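Long-range contacts in fumarate lyase (Mesorhizobium sp., PDB 3C8T), which belongs to the fumarate lyase family, whose members are largely helical proteins that assemble as tetramers around a bundle of long helices: residues S285-V296 / V331-M342; V31-R39 / A52-F62. One frame throughout, in Å; residues are numbered along the deposited sequence.

Interaction 1. Residues S285-V296 / V331-M342; sequences SCELILAGARIV and VASGILYQAEFM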
ATOM      1  N   SER A 285     -17.181  12.256 -13.191  1.00 30.09           N
ATOM      2  CA  SER A 285     -17.589  11.185 -12.280  1.00 29.85           C
ATOM      3  C   SER A 285     -16.531  10.086 -12.282  1.00 29.30           C
ATOM      4  O   SER A 285     -16.168   9.600 -11.211  1.00 29.35           O
ATOM      5  CB  SER A 285     -19.007  10.669 -12.555  1.00 29.60           C
ATOM      6  OG  SER A 285     -19.944  11.676 -12.177  1.00 30.04           O
ATOM      7  N   CYS A 286     -15.984   9.788 -13.464  1.00 29.06           N
ATOM      8  CA  CYS A 286     -14.937   8.772 -13.628  1.00 29.65           C
ATOM      9  C   CYS A 286     -13.668   9.226 -12.895  1.00 29.17           C
ATOM     10  O   CYS A 286     -13.036   8.419 -12.199  1.00 28.75           O
ATOM     11  CB  CYS A 286     -14.622   8.535 -15.091  1.00 28.83           C
ATOM     12  SG  CYS A 286     -15.941   7.736 -16.042  1.00 33.69           S
ATOM     13  N   GLU A 287     -13.313  10.509 -13.043  1.00 28.20           N
ATOM     14  CA  GLU A 287     -12.188  11.060 -12.285  1.00 28.42           C
ATOM     15  C   GLU A 287     -12.356  10.794 -10.791  1.00 27.76           C
ATOM     16  O   GLU A 287     -11.486  10.247 -10.179  1.00 28.11           O
ATOM     17  CB  GLU A 287     -12.040  12.551 -12.524  1.00 28.21           C
ATOM     18  CG  GLU A 287     -11.134  13.256 -11.572  1.00 29.13           C
ATOM     19  CD  GLU A 287     -11.393  14.756 -11.510  1.00 31.07           C
ATOM     20  OE1 GLU A 287     -11.790  15.335 -12.541  1.00 35.49           O
ATOM     21  OE2 GLU A 287     -11.154  15.377 -10.454  1.00 32.58           O
ATOM     22  N   LEU A 288     -13.502  11.157 -10.224  1.00 27.91           N
ATOM     23  CA  LEU A 288     -13.710  11.061  -8.774  1.00 27.49           C
ATOM     24  C   LEU A 288     -13.705   9.596  -8.323  1.00 26.77           C
ATOM     25  O   LEU A 288     -13.139   9.275  -7.289  1.00 26.29           O
ATOM     26  CB  LEU A 288     -15.033  11.750  -8.368  1.00 27.66           C
ATOM     27  CG  LEU A 288     -15.071  13.260  -8.645  1.00 28.87           C
ATOM     28  CD1 LEU A 288     -16.480  13.814  -8.524  1.00 29.79           C
ATOM     29  CD2 LEU A 288     -14.178  13.952  -7.681  1.00 30.17           C
ATOM     30  N   ILE A 289     -14.342   8.734  -9.104  1.00 25.89           N
ATOM     31  CA  ILE A 289     -14.427   7.315  -8.798  1.00 26.60           C
ATOM     32  C   ILE A 289     -13.057   6.669  -8.763  1.00 26.89           C
ATOM     33  O   ILE A 289     -12.727   5.947  -7.826  1.00 27.24           O
ATOM     34  CB  ILE A 289     -15.321   6.549  -9.808  1.00 26.56           C
ATOM     35  CG1 ILE A 289     -16.789   6.965  -9.654  1.00 27.28           C
ATOM     36  CG2 ILE A 289     -15.195   5.036  -9.573  1.00 27.01           C
ATOM     37  CD1 ILE A 289     -17.752   6.314 -10.645  1.00 24.99           C
ATOM     38  N   LEU A 290     -12.248   6.978  -9.764  1.00 27.70           N
ATOM     39  CA  LEU A 290     -10.954   6.367  -9.944  1.00 28.76           C
ATOM     40  C   LEU A 290      -9.915   6.847  -8.904  1.00 28.40           C
ATOM     41  O   LEU A 290      -9.121   6.054  -8.401  1.00 28.18           O
ATOM     42  CB  LEU A 290     -10.468   6.647 -11.372  1.00 29.76           C
ATOM     43  CG  LEU A 290     -11.073   5.725 -12.465  1.00 30.22           C
ATOM     44  CD1 LEU A 290     -10.782   6.270 -13.877  1.00 25.49           C
ATOM     45  CD2 LEU A 290     -10.543   4.294 -12.323  1.00 28.07           C
ATOM     46  N   ALA A 291      -9.925   8.134  -8.576  1.00 26.88           N
ATOM     47  CA  ALA A 291      -9.100   8.615  -7.475  1.00 27.09           C
ATOM     48  C   ALA A 291      -9.586   8.023  -6.146  1.00 26.52           C
ATOM     49  O   ALA A 291      -8.768   7.559  -5.349  1.00 26.78           O
ATOM     50  CB  ALA A 291      -9.120  10.180  -7.404  1.00 26.77           C
ATOM     51  N   GLY A 292     -10.911   8.035  -5.925  1.00 25.43           N
ATOM     52  CA  GLY A 292     -11.518   7.566  -4.679  1.00 26.34           C
ATOM     53  C   GLY A 292     -11.251   6.102  -4.394  1.00 27.31           C
ATOM     54  O   GLY A 292     -10.964   5.736  -3.249  1.00 28.68           O
ATOM     55  N   ALA A 293     -11.337   5.264  -5.426  1.00 26.69           N
ATOM     56  CA  ALA A 293     -11.003   3.858  -5.330  1.00 26.70           C
ATOM     57  C   ALA A 293      -9.625   3.569  -4.763  1.00 27.31           C
ATOM     58  O   ALA A 293      -9.466   2.638  -3.967  1.00 27.71           O
ATOM     59  CB  ALA A 293     -11.162   3.175  -6.679  1.00 26.59           C
ATOM     60  N   ARG A 294      -8.624   4.340  -5.178  1.00 27.79           N
ATOM     61  CA  ARG A 294      -7.275   4.230  -4.608  1.00 29.23           C
ATOM     62  C   ARG A 294      -7.199   4.689  -3.154  1.00 29.11           C
ATOM     63  O   ARG A 294      -6.377   4.171  -2.398  1.00 30.61           O
ATOM     64  CB  ARG A 294      -6.278   5.113  -5.374  1.00 29.57           C
ATOM     65  CG  ARG A 294      -5.703   4.559  -6.579  1.00 32.17           C
ATOM     66  CD  ARG A 294      -6.748   3.956  -7.476  1.00 39.02           C
ATOM     67  NE  ARG A 294      -6.126   3.315  -8.630  1.00 42.98           N
ATOM     68  CZ  ARG A 294      -6.319   3.724  -9.877  1.00 45.95           C
ATOM     69  NH1 ARG A 294      -7.118   4.755 -10.107  1.00 45.01           N
ATOM     70  NH2 ARG A 294      -5.723   3.103 -10.890  1.00 46.27           N
ATOM     71  N   ILE A 295      -7.987   5.704  -2.786  1.00 28.16           N
ATOM     72  CA  ILE A 295      -7.980   6.233  -1.423  1.00 27.42           C
ATOM     73  C   ILE A 295      -8.656   5.227  -0.469  1.00 27.60           C
ATOM     74  O   ILE A 295      -8.185   4.997   0.662  1.00 27.55           O
ATOM     75  CB  ILE A 295      -8.739   7.580  -1.328  1.00 27.86           C
ATOM     76  CG1 ILE A 295      -8.065   8.694  -2.141  1.00 28.27           C
ATOM     77  CG2 ILE A 295      -8.956   7.982   0.136  1.00 26.80           C
ATOM     78  CD1 ILE A 295      -6.659   8.908  -1.780  1.00 31.91           C
ATOM     79  N   VAL A 296      -9.766   4.643  -0.917  1.00 26.32           N
ATOM     80  CA  VAL A 296     -10.444   3.570  -0.156  1.00 26.24           C
ATOM     81  C   VAL A 296      -9.505   2.362  -0.008  1.00 25.89           C
ATOM     82  O   VAL A 296      -9.346   1.841   1.080  1.00 25.50           O
ATOM     83  CB  VAL A 296     -11.785   3.136  -0.813  1.00 25.65           C
ATOM     84  CG1 VAL A 296     -12.486   2.083   0.074  1.00 28.43           C
ATOM     85  CG2 VAL A 296     -12.687   4.341  -0.950  1.00 26.06           C
ATOM     86  N   VAL A 331     -15.707   8.373   1.537  1.00 28.04           N
ATOM     87  CA  VAL A 331     -15.228   8.273   0.159  1.00 26.82           C
ATOM     88  C   VAL A 331     -15.953   7.148  -0.614  1.00 27.23           C
ATOM     89  O   VAL A 331     -16.399   7.355  -1.748  1.00 26.68           O
ATOM     90  CB  VAL A 331     -13.709   8.042   0.125  1.00 28.50           C
ATOM     91  CG1 VAL A 331     -13.241   7.801  -1.332  1.00 27.18           C
ATOM     92  CG2 VAL A 331     -12.959   9.213   0.786  1.00 26.80           C
ATOM     93  N   ALA A 332     -16.100   5.967  -0.014  1.00 24.90           N
ATOM     94  CA  ALA A 332     -16.818   4.929  -0.746  1.00 26.05           C
ATOM     95  C   ALA A 332     -18.272   5.305  -1.064  1.00 25.66           C
ATOM     96  O   ALA A 332     -18.778   4.984  -2.125  1.00 26.29           O
ATOM     97  CB  ALA A 332     -16.751   3.558  -0.009  1.00 25.51           C
ATOM     98  N   SER A 333     -18.926   5.981  -0.129  1.00 26.09           N
ATOM     99  CA  SER A 333     -20.259   6.506  -0.323  1.00 27.05           C
ATOM    100  C   SER A 333     -20.330   7.560  -1.413  1.00 26.92           C
ATOM    101  O   SER A 333     -21.290   7.595  -2.188  1.00 27.62           O
ATOM    102  CB  SER A 333     -20.788   7.101   0.998  1.00 27.38           C
ATOM    103  OG  SER A 333     -22.210   7.253   0.983  1.00 29.36           O
ATOM    104  N   GLY A 334     -19.337   8.445  -1.465  1.00 26.71           N
ATOM    105  CA  GLY A 334     -19.336   9.503  -2.476  1.00 25.97           C
ATOM    106  C   GLY A 334     -19.121   8.997  -3.876  1.00 25.01           C
ATOM    107  O   GLY A 334     -19.781   9.453  -4.810  1.00 25.22           O
ATOM    108  N   ILE A 335     -18.196   8.060  -4.050  1.00 25.81           N
ATOM    109  CA  ILE A 335     -17.995   7.448  -5.393  1.00 25.99           C
ATOM    110  C   ILE A 335     -19.161   6.526  -5.826  1.00 26.18           C
ATOM    111  O   ILE A 335     -19.512   6.491  -7.027  1.00 27.09           O
ATOM    112  CB  ILE A 335     -16.560   6.796  -5.595  1.00 25.70           C
ATOM    113  CG1 ILE A 335     -16.367   5.540  -4.754  1.00 25.81           C
ATOM    114  CG2 ILE A 335     -15.459   7.809  -5.280  1.00 24.58           C
ATOM    115  CD1 ILE A 335     -14.989   4.971  -4.905  1.00 26.21           C
ATOM    116  N   LEU A 336     -19.784   5.808  -4.874  1.00 26.03           N
ATOM    117  CA  LEU A 336     -21.084   5.158  -5.198  1.00 27.03           C
ATOM    118  C   LEU A 336     -22.128   6.153  -5.636  1.00 27.18           C
ATOM    119  O   LEU A 336     -22.871   5.878  -6.573  1.00 28.04           O
ATOM    120  CB  LEU A 336     -21.665   4.320  -4.072  1.00 25.93           C
ATOM    121  CG  LEU A 336     -21.013   2.965  -3.854  1.00 25.77           C
ATOM    122  CD1 LEU A 336     -21.179   2.637  -2.382  1.00 22.91           C
ATOM    123  CD2 LEU A 336     -21.540   1.843  -4.807  1.00 19.40           C
ATOM    124  N   TYR A 337     -22.182   7.309  -4.992  1.00 28.47           N
ATOM    125  CA  TYR A 337     -23.146   8.323  -5.425  1.00 30.13           C
ATOM    126  C   TYR A 337     -22.819   8.868  -6.836  1.00 30.21           C
ATOM    127  O   TYR A 337     -23.720   9.086  -7.671  1.00 30.56           O
ATOM    128  CB  TYR A 337     -23.358   9.481  -4.407  1.00 30.63           C
ATOM    129  CG  TYR A 337     -24.198  10.536  -5.083  1.00 33.02           C
ATOM    130  CD1 TYR A 337     -23.603  11.687  -5.621  1.00 35.26           C
ATOM    131  CD2 TYR A 337     -25.578  10.312  -5.321  1.00 34.22           C
ATOM    132  CE1 TYR A 337     -24.366  12.628  -6.344  1.00 37.42           C
ATOM    133  CE2 TYR A 337     -26.348  11.244  -6.022  1.00 36.24           C
ATOM    134  CZ  TYR A 337     -25.738  12.388  -6.535  1.00 35.79           C
ATOM    135  OH  TYR A 337     -26.473  13.296  -7.253  1.00 38.29           O
ATOM    136  N   GLN A 338     -21.539   9.090  -7.099  1.00 30.52           N
ATOM    137  CA  GLN A 338     -21.095   9.514  -8.442  1.00 30.83           C
ATOM    138  C   GLN A 338     -21.484   8.483  -9.498  1.00 30.20           C
ATOM    139  O   GLN A 338     -21.957   8.853 -10.562  1.00 30.04           O
ATOM    140  CB  GLN A 338     -19.587   9.770  -8.486  1.00 30.75           C
ATOM    141  CG  GLN A 338     -19.148  11.020  -7.751  1.00 33.14           C
ATOM    142  CD  GLN A 338     -19.903  12.261  -8.234  1.00 32.69           C
ATOM    143  OE1 GLN A 338     -20.052  12.469  -9.426  1.00 34.52           O
ATOM    144  NE2 GLN A 338     -20.393  13.060  -7.309  1.00 28.22           N
ATOM    145  N   ALA A 339     -21.332   7.195  -9.173  1.00 30.61           N
ATOM    146  CA  ALA A 339     -21.755   6.094 -10.081  1.00 29.90           C
ATOM    147  C   ALA A 339     -23.268   6.017 -10.296  1.00 30.26           C
ATOM    148  O   ALA A 339     -23.700   5.840 -11.438  1.00 29.60           O
ATOM    149  CB  ALA A 339     -21.220   4.775  -9.628  1.00 29.41           C
ATOM    150  N   GLU A 340     -24.058   6.136  -9.221  1.00 31.03           N
ATOM    151  CA  GLU A 340     -25.545   6.249  -9.319  1.00 32.72           C
ATOM    152  C   GLU A 340     -25.955   7.340 -10.347  1.00 32.32           C
ATOM    153  O   GLU A 340     -26.789   7.132 -11.200  1.00 32.23           O
ATOM    154  CB  GLU A 340     -26.197   6.665  -7.973  1.00 32.64           C
ATOM    155  CG  GLU A 340     -26.311   5.644  -6.859  1.00 34.15           C
ATOM    156  CD  GLU A 340     -26.912   6.264  -5.584  1.00 35.86           C
ATOM    157  OE1 GLU A 340     -28.153   6.448  -5.539  1.00 41.26           O
ATOM    158  OE2 GLU A 340     -26.159   6.558  -4.623  1.00 36.90           O
ATOM    159  N   PHE A 341     -25.367   8.514 -10.193  1.00 32.34           N
ATOM    160  CA  PHE A 341     -25.668   9.657 -11.016  1.00 32.63           C
ATOM    161  C   PHE A 341     -25.253   9.443 -12.470  1.00 32.20           C
ATOM    162  O   PHE A 341     -26.045   9.674 -13.375  1.00 33.44           O
ATOM    163  CB  PHE A 341     -24.946  10.875 -10.443  1.00 32.84           C
ATOM    164  CG  PHE A 341     -25.065  12.099 -11.298  1.00 34.01           C
ATOM    165  CD1 PHE A 341     -26.246  12.853 -11.287  1.00 35.65           C
ATOM    166  CD2 PHE A 341     -24.007  12.511 -12.086  1.00 33.30           C
ATOM    167  CE1 PHE A 341     -26.375  13.993 -12.091  1.00 37.56           C
ATOM    168  CE2 PHE A 341     -24.128  13.651 -12.889  1.00 35.77           C
ATOM    169  CZ  PHE A 341     -25.321  14.388 -12.893  1.00 35.16           C
ATOM    170  N   MET A 342     -24.015   8.982 -12.676  1.00 31.78           N
ATOM    171  CA  MET A 342     -23.446   8.810 -13.992  1.00 30.81           C
ATOM    172  C   MET A 342     -24.169   7.725 -14.777  1.00 31.17           C
ATOM    173  O   MET A 342     -24.506   7.934 -15.944  1.00 31.64           O
ATOM    174  CB  MET A 342     -21.931   8.556 -13.923  1.00 30.97           C
ATOM    175  CG  MET A 342     -21.260   8.032 -15.239  1.00 30.57           C
ATOM    176  SD  MET A 342     -19.493   7.775 -15.017  1.00 28.92           S
ATOM    177  CE  MET A 342     -19.438   6.153 -14.168  1.00 25.67           C
TER
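Val331 opens the contact with its CG1 methyl, which lies 3.5 Å from CG2 of Val296, and the two side chains pass side by side, pointing opposite ways. The same CG1 also rests against the carbonyl oxygen of Gly292, and Ala332 touches the same Val296 CG2 from a second direction, roughly at right angles to Val331. One turn on, Ile335 lies close over the bare backbone of Gly292. Its chi1 of 69° turns CG2 anti to the carbonyl carbon, onto the backbone of 285-296, 3.4 Å from Leu288 O, while CD1 points at the Gly292-Ala293 peptide, 3.7 Å from Ala293 N. Gln338 brings the polar link. Its chain bends at chi2 (-54°), and OE1 accepts a hydrogen bond of 2.9 Å from Ser285 OG, with the donor in the carbonyl plane; Leu288 CD1 packs against the amide carbon. Ala339 then offers its CB to Ile289 CD1 at 3.9 Å. Phe341 adds little more than a ring edge near the serine hydroxyl. Met342 ends the run, its SD 3.7 Å from Cys286 SG and its CE against Ile289 CD1. Ile289 is thereby a knob in a hole formed by Ile335, Gln338, Ala339 and Met342. Leu245 of helix 229-255 touches both Ile289 and Ala339, whereas His319 of a second subunit packs on Leu288. The short axes run antiparallel at 153°, 9.0 Å apart, as neighbours in the long-helix bundle characteristic of the fumarate lyase fold, with knobs-into-holes packing at Ile289.

Interaction 2. Residues V31-R39 / A52-F62; sequences VETEVALAR and AAGITAAARTF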
ATOM      1  N   VAL A  31     -23.576   9.061  24.259  1.00 35.39           N
ATOM      2  CA  VAL A  31     -24.658   9.218  25.227  1.00 35.51           C
ATOM      3  C   VAL A  31     -25.645   8.050  25.120  1.00 36.51           C
ATOM      4  O   VAL A  31     -25.988   7.425  26.146  1.00 38.25           O
ATOM      5  CB  VAL A  31     -25.397  10.578  25.033  1.00 35.82           C
ATOM      6  CG1 VAL A  31     -26.488  10.743  26.060  1.00 36.60           C
ATOM      7  CG2 VAL A  31     -24.416  11.748  25.095  1.00 34.03           C
ATOM      8  N   GLU A  32     -26.082   7.731  23.893  1.00 36.42           N
ATOM      9  CA  GLU A  32     -26.990   6.597  23.662  1.00 36.76           C
ATOM     10  C   GLU A  32     -26.485   5.315  24.323  1.00 35.17           C
ATOM     11  O   GLU A  32     -27.246   4.598  24.971  1.00 35.62           O
ATOM     12  CB  GLU A  32     -27.301   6.415  22.152  1.00 36.49           C
ATOM     13  CG  GLU A  32     -28.034   5.122  21.834  1.00 39.88           C
ATOM     14  CD  GLU A  32     -28.367   4.910  20.360  1.00 40.97           C
ATOM     15  OE1 GLU A  32     -28.048   5.783  19.501  1.00 45.30           O
ATOM     16  OE2 GLU A  32     -28.972   3.841  20.060  1.00 45.60           O
ATOM     17  N   THR A  33     -25.188   5.052  24.202  1.00 34.97           N
ATOM     18  CA  THR A  33     -24.534   3.864  24.770  1.00 33.42           C
ATOM     19  C   THR A  33     -24.555   3.902  26.308  1.00 33.34           C
ATOM     20  O   THR A  33     -24.879   2.895  26.945  1.00 32.07           O
ATOM     21  CB  THR A  33     -23.087   3.790  24.251  1.00 34.16           C
ATOM     22  OG1 THR A  33     -23.097   3.770  22.815  1.00 33.37           O
ATOM     23  CG2 THR A  33     -22.296   2.564  24.813  1.00 33.60           C
ATOM     24  N   GLU A  34     -24.194   5.052  26.896  1.00 32.74           N
ATOM     25  CA  GLU A  34     -24.121   5.194  28.362  1.00 33.57           C
ATOM     26  C   GLU A  34     -25.506   5.027  29.021  1.00 34.20           C
ATOM     27  O   GLU A  34     -25.617   4.431  30.091  1.00 34.65           O
ATOM     28  CB  GLU A  34     -23.548   6.547  28.745  1.00 33.45           C
ATOM     29  CG  GLU A  34     -22.079   6.716  28.396  1.00 36.20           C
ATOM     30  CD  GLU A  34     -21.129   6.221  29.490  1.00 38.79           C
ATOM     31  OE1 GLU A  34     -21.593   5.636  30.499  1.00 38.98           O
ATOM     32  OE2 GLU A  34     -19.911   6.449  29.336  1.00 40.51           O
ATOM     33  N   VAL A  35     -26.539   5.566  28.375  1.00 34.69           N
ATOM     34  CA  VAL A  35     -27.915   5.481  28.856  1.00 35.84           C
ATOM     35  C   VAL A  35     -28.374   4.045  28.804  1.00 36.14           C
ATOM     36  O   VAL A  35     -28.988   3.554  29.755  1.00 37.48           O
ATOM     37  CB  VAL A  35     -28.881   6.351  27.982  1.00 35.89           C
ATOM     38  CG1 VAL A  35     -30.366   6.009  28.257  1.00 37.61           C
ATOM     39  CG2 VAL A  35     -28.623   7.802  28.203  1.00 35.80           C
ATOM     40  N   ALA A  36     -28.074   3.361  27.701  1.00 35.97           N
ATOM     41  CA  ALA A  36     -28.461   1.972  27.545  1.00 35.13           C
ATOM     42  C   ALA A  36     -27.720   1.140  28.578  1.00 35.22           C
ATOM     43  O   ALA A  36     -28.274   0.179  29.119  1.00 35.83           O
ATOM     44  CB  ALA A  36     -28.183   1.484  26.127  1.00 34.67           C
ATOM     45  N   LEU A  37     -26.480   1.507  28.889  1.00 35.43           N
ATOM     46  CA  LEU A  37     -25.707   0.756  29.902  1.00 35.35           C
ATOM     47  C   LEU A  37     -26.358   0.868  31.280  1.00 36.49           C
ATOM     48  O   LEU A  37     -26.481  -0.136  31.990  1.00 36.55           O
ATOM     49  CB  LEU A  37     -24.260   1.222  29.956  1.00 34.95           C
ATOM     50  CG  LEU A  37     -23.360   0.641  31.061  1.00 34.50           C
ATOM     51  CD1 LEU A  37     -23.131  -0.873  30.933  1.00 30.30           C
ATOM     52  CD2 LEU A  37     -22.076   1.374  31.048  1.00 36.55           C
ATOM     53  N   ALA A  38     -26.791   2.084  31.626  1.00 37.62           N
ATOM     54  CA  ALA A  38     -27.519   2.359  32.889  1.00 38.80           C
ATOM     55  C   ALA A  38     -28.798   1.547  32.981  1.00 39.50           C
ATOM     56  O   ALA A  38     -29.095   0.974  34.039  1.00 39.09           O
ATOM     57  CB  ALA A  38     -27.847   3.839  33.015  1.00 38.36           C
ATOM     58  N   ARG A  39     -29.535   1.488  31.869  1.00 40.31           N
ATOM     59  CA  ARG A  39     -30.787   0.749  31.809  1.00 41.45           C
ATOM     60  C   ARG A  39     -30.585  -0.734  31.961  1.00 41.01           C
ATOM     61  O   ARG A  39     -31.322  -1.402  32.704  1.00 40.95           O
ATOM     62  CB  ARG A  39     -31.486   0.993  30.482  1.00 42.39           C
ATOM     63  CG  ARG A  39     -32.963   1.228  30.639  1.00 48.27           C
ATOM     64  CD  ARG A  39     -33.243   2.714  30.718  1.00 56.97           C
ATOM     65  NE  ARG A  39     -32.840   3.380  29.472  1.00 62.22           N
ATOM     66  CZ  ARG A  39     -33.555   3.375  28.346  1.00 63.99           C
ATOM     67  NH1 ARG A  39     -34.734   2.749  28.296  1.00 63.74           N
ATOM     68  NH2 ARG A  39     -33.090   4.010  27.268  1.00 65.91           N
ATOM     69  N   ALA A  52     -31.137   4.849  37.129  1.00 42.23           N
ATOM     70  CA  ALA A  52     -31.286   4.659  35.663  1.00 42.09           C
ATOM     71  C   ALA A  52     -32.389   5.541  35.075  1.00 41.58           C
ATOM     72  O   ALA A  52     -32.197   6.164  34.030  1.00 41.40           O
ATOM     73  CB  ALA A  52     -31.501   3.153  35.296  1.00 40.92           C
ATOM     74  N   ALA A  53     -33.530   5.614  35.773  1.00 41.38           N
ATOM     75  CA  ALA A  53     -34.629   6.506  35.391  1.00 40.87           C
ATOM     76  C   ALA A  53     -34.129   7.943  35.283  1.00 40.53           C
ATOM     77  O   ALA A  53     -34.406   8.641  34.310  1.00 40.11           O
ATOM     78  CB  ALA A  53     -35.767   6.401  36.418  1.00 41.23           C
ATOM     79  N   GLY A  54     -33.367   8.366  36.291  1.00 40.73           N
ATOM     80  CA  GLY A  54     -32.803   9.719  36.355  1.00 40.89           C
ATOM     81  C   GLY A  54     -31.846   9.936  35.199  1.00 41.00           C
ATOM     82  O   GLY A  54     -31.886  10.955  34.533  1.00 40.85           O
ATOM     83  N   ILE A  55     -30.979   8.963  34.959  1.00 41.82           N
ATOM     84  CA  ILE A  55     -30.056   9.050  33.830  1.00 41.95           C
ATOM     85  C   ILE A  55     -30.841   9.104  32.499  1.00 42.27           C
ATOM     86  O   ILE A  55     -30.540   9.929  31.639  1.00 41.96           O
ATOM     87  CB  ILE A  55     -29.026   7.867  33.843  1.00 42.57           C
ATOM     88  CG1 ILE A  55     -27.913   8.127  34.880  1.00 38.93           C
ATOM     89  CG2 ILE A  55     -28.425   7.601  32.418  1.00 41.25           C
ATOM     90  CD1 ILE A  55     -27.364   6.868  35.459  1.00 33.66           C
ATOM     91  N   THR A  56     -31.835   8.228  32.332  1.00 42.87           N
ATOM     92  CA  THR A  56     -32.599   8.230  31.083  1.00 44.03           C
ATOM     93  C   THR A  56     -33.222   9.614  30.835  1.00 44.30           C
ATOM     94  O   THR A  56     -32.998  10.209  29.767  1.00 44.86           O
ATOM     95  CB  THR A  56     -33.641   7.109  31.021  1.00 44.58           C
ATOM     96  OG1 THR A  56     -32.971   5.845  31.016  1.00 44.37           O
ATOM     97  CG2 THR A  56     -34.504   7.230  29.736  1.00 45.54           C
ATOM     98  N   ALA A  57     -33.943  10.148  31.826  1.00 43.82           N
ATOM     99  CA  ALA A  57     -34.548  11.489  31.702  1.00 44.12           C
ATOM    100  C   ALA A  57     -33.550  12.619  31.489  1.00 44.39           C
ATOM    101  O   ALA A  57     -33.799  13.522  30.681  1.00 44.81           O
ATOM    102  CB  ALA A  57     -35.474  11.808  32.903  1.00 44.36           C
ATOM    103  N   ALA A  58     -32.425  12.603  32.193  1.00 44.14           N
ATOM    104  CA  ALA A  58     -31.454  13.688  31.981  1.00 44.65           C
ATOM    105  C   ALA A  58     -30.956  13.680  30.523  1.00 44.55           C
ATOM    106  O   ALA A  58     -30.792  14.737  29.907  1.00 44.16           O
ATOM    107  CB  ALA A  58     -30.275  13.582  32.960  1.00 44.04           C
ATOM    108  N   ALA A  59     -30.709  12.478  29.983  1.00 44.38           N
ATOM    109  CA  ALA A  59     -30.250  12.346  28.589  1.00 44.44           C
ATOM    110  C   ALA A  59     -31.269  12.852  27.555  1.00 44.48           C
ATOM    111  O   ALA A  59     -30.862  13.391  26.539  1.00 43.81           O
ATOM    112  CB  ALA A  59     -29.832  10.907  28.285  1.00 43.60           C
ATOM    113  N   ARG A  60     -32.576  12.691  27.811  1.00 45.27           N
ATOM    114  CA  ARG A  60     -33.611  13.221  26.870  1.00 46.56           C
ATOM    115  C   ARG A  60     -33.448  14.729  26.673  1.00 47.09           C
ATOM    116  O   ARG A  60     -33.606  15.233  25.557  1.00 47.21           O
ATOM    117  CB  ARG A  60     -35.044  12.913  27.317  1.00 46.15           C
ATOM    118  CG  ARG A  60     -35.371  11.435  27.402  1.00 47.72           C
ATOM    119  CD  ARG A  60     -36.809  11.199  27.777  1.00 49.04           C
ATOM    120  NE  ARG A  60     -37.715  11.453  26.667  1.00 50.73           N
ATOM    121  CZ  ARG A  60     -39.028  11.651  26.791  1.00 51.73           C
ATOM    122  NH1 ARG A  60     -39.605  11.671  27.991  1.00 50.00           N
ATOM    123  NH2 ARG A  60     -39.764  11.850  25.707  1.00 52.52           N
ATOM    124  N   THR A  61     -33.073  15.433  27.748  1.00 47.46           N
ATOM    125  CA  THR A  61     -32.927  16.895  27.708  1.00 48.10           C
ATOM    126  C   THR A  61     -31.486  17.371  27.516  1.00 48.71           C
ATOM    127  O   THR A  61     -31.246  18.569  27.381  1.00 48.29           O
ATOM    128  CB  THR A  61     -33.579  17.576  28.969  1.00 48.56           C
ATOM    129  OG1 THR A  61     -33.041  17.011  30.177  1.00 46.42           O
ATOM    130  CG2 THR A  61     -35.118  17.360  28.978  1.00 48.38           C
ATOM    131  N   PHE A  62     -30.529  16.430  27.506  1.00 49.38           N
ATOM    132  CA  PHE A  62     -29.088  16.770  27.547  1.00 49.53           C
ATOM    133  C   PHE A  62     -28.583  17.252  26.210  1.00 50.00           C
ATOM    134  O   PHE A  62     -28.829  16.619  25.181  1.00 50.51           O
ATOM    135  CB  PHE A  62     -28.222  15.590  28.056  1.00 49.37           C
ATOM    136  CG  PHE A  62     -26.721  15.836  27.994  1.00 49.19           C
ATOM    137  CD1 PHE A  62     -26.130  16.884  28.690  1.00 48.10           C
ATOM    138  CD2 PHE A  62     -25.895  15.002  27.240  1.00 49.32           C
ATOM    139  CE1 PHE A  62     -24.766  17.098  28.618  1.00 48.29           C
ATOM    140  CE2 PHE A  62     -24.519  15.214  27.176  1.00 48.21           C
ATOM    141  CZ  PHE A  62     -23.962  16.250  27.863  1.00 48.63           C
TER
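Val35 is a bump in the middle of 31-39, and it pushes into a shallow hollow among Ile55, Thr56 and Ala59. Val35 CG2 is pressed to 3.3 Å from Ala59 CB, tighter than usual van der Waals contact. The other branch, CG1, stands anti to the backbone N (chi1 166°) and meets Thr56 OG1 at 3.8 Å. A turn earlier Val31 splits its two methyls between Ala59 and Phe62, with CG1 on Ala59 CB and CG2 4.0 Å from CE2 of Phe62, near the plane of the ring at its edge. Toward Ala38 and Ala52 the backbones draw together, to a CA separation of 5.2 Å between these two residues, and Ala52 CB rests 3.5 Å from the Ala38 carbonyl oxygen. Ile55 fills in beside them, its CG2 and CD1 both against Ala38 CB. At the margin Arg39 folds back through bends at chi2 and chi3, crossing Thr56 at about a right angle. Its NE lies 2.9 Å from Thr56 OG1, at an angle too poor for a hydrogen bond; Thr56 CG2 lies over one guanidinium face, 4.1 Å above the plane and offset toward the rim. Thr56 OG1 is itself tied to Ala52 O by a bond of 3.1 Å within its own helix, and that carbonyl also accepts from Thr56 N. The axes are antiparallel at 159°, making a helical hairpin. Helix 80-91 lies against Phe62 and Ala58, and helices 104-140 and 204-215 back other faces of helix 31-39.

In the fold
Both interactions pair antiparallel helices whose short axes pass at 9.0 Å, but they hold separate elements and do not touch: their centres are about 39 Å apart. Interaction 1 lies in the core, about 9 Å from the centre of the chain, where nearly every touching residue is buried and two other subunits come within reach. Interaction 2 sits about 35 Å from that centre, partly buried, and no other chain of the assembly reaches it. The chemistry differs: 285-296 and 331-342 bury 603 Å² with larger side chains, sulfur contacts and one polar link, whereas 31-39 and 52-62 bury 394 Å² with mostly small side chains, Ile55 and Phe62 alongside and Arg39 at the margin.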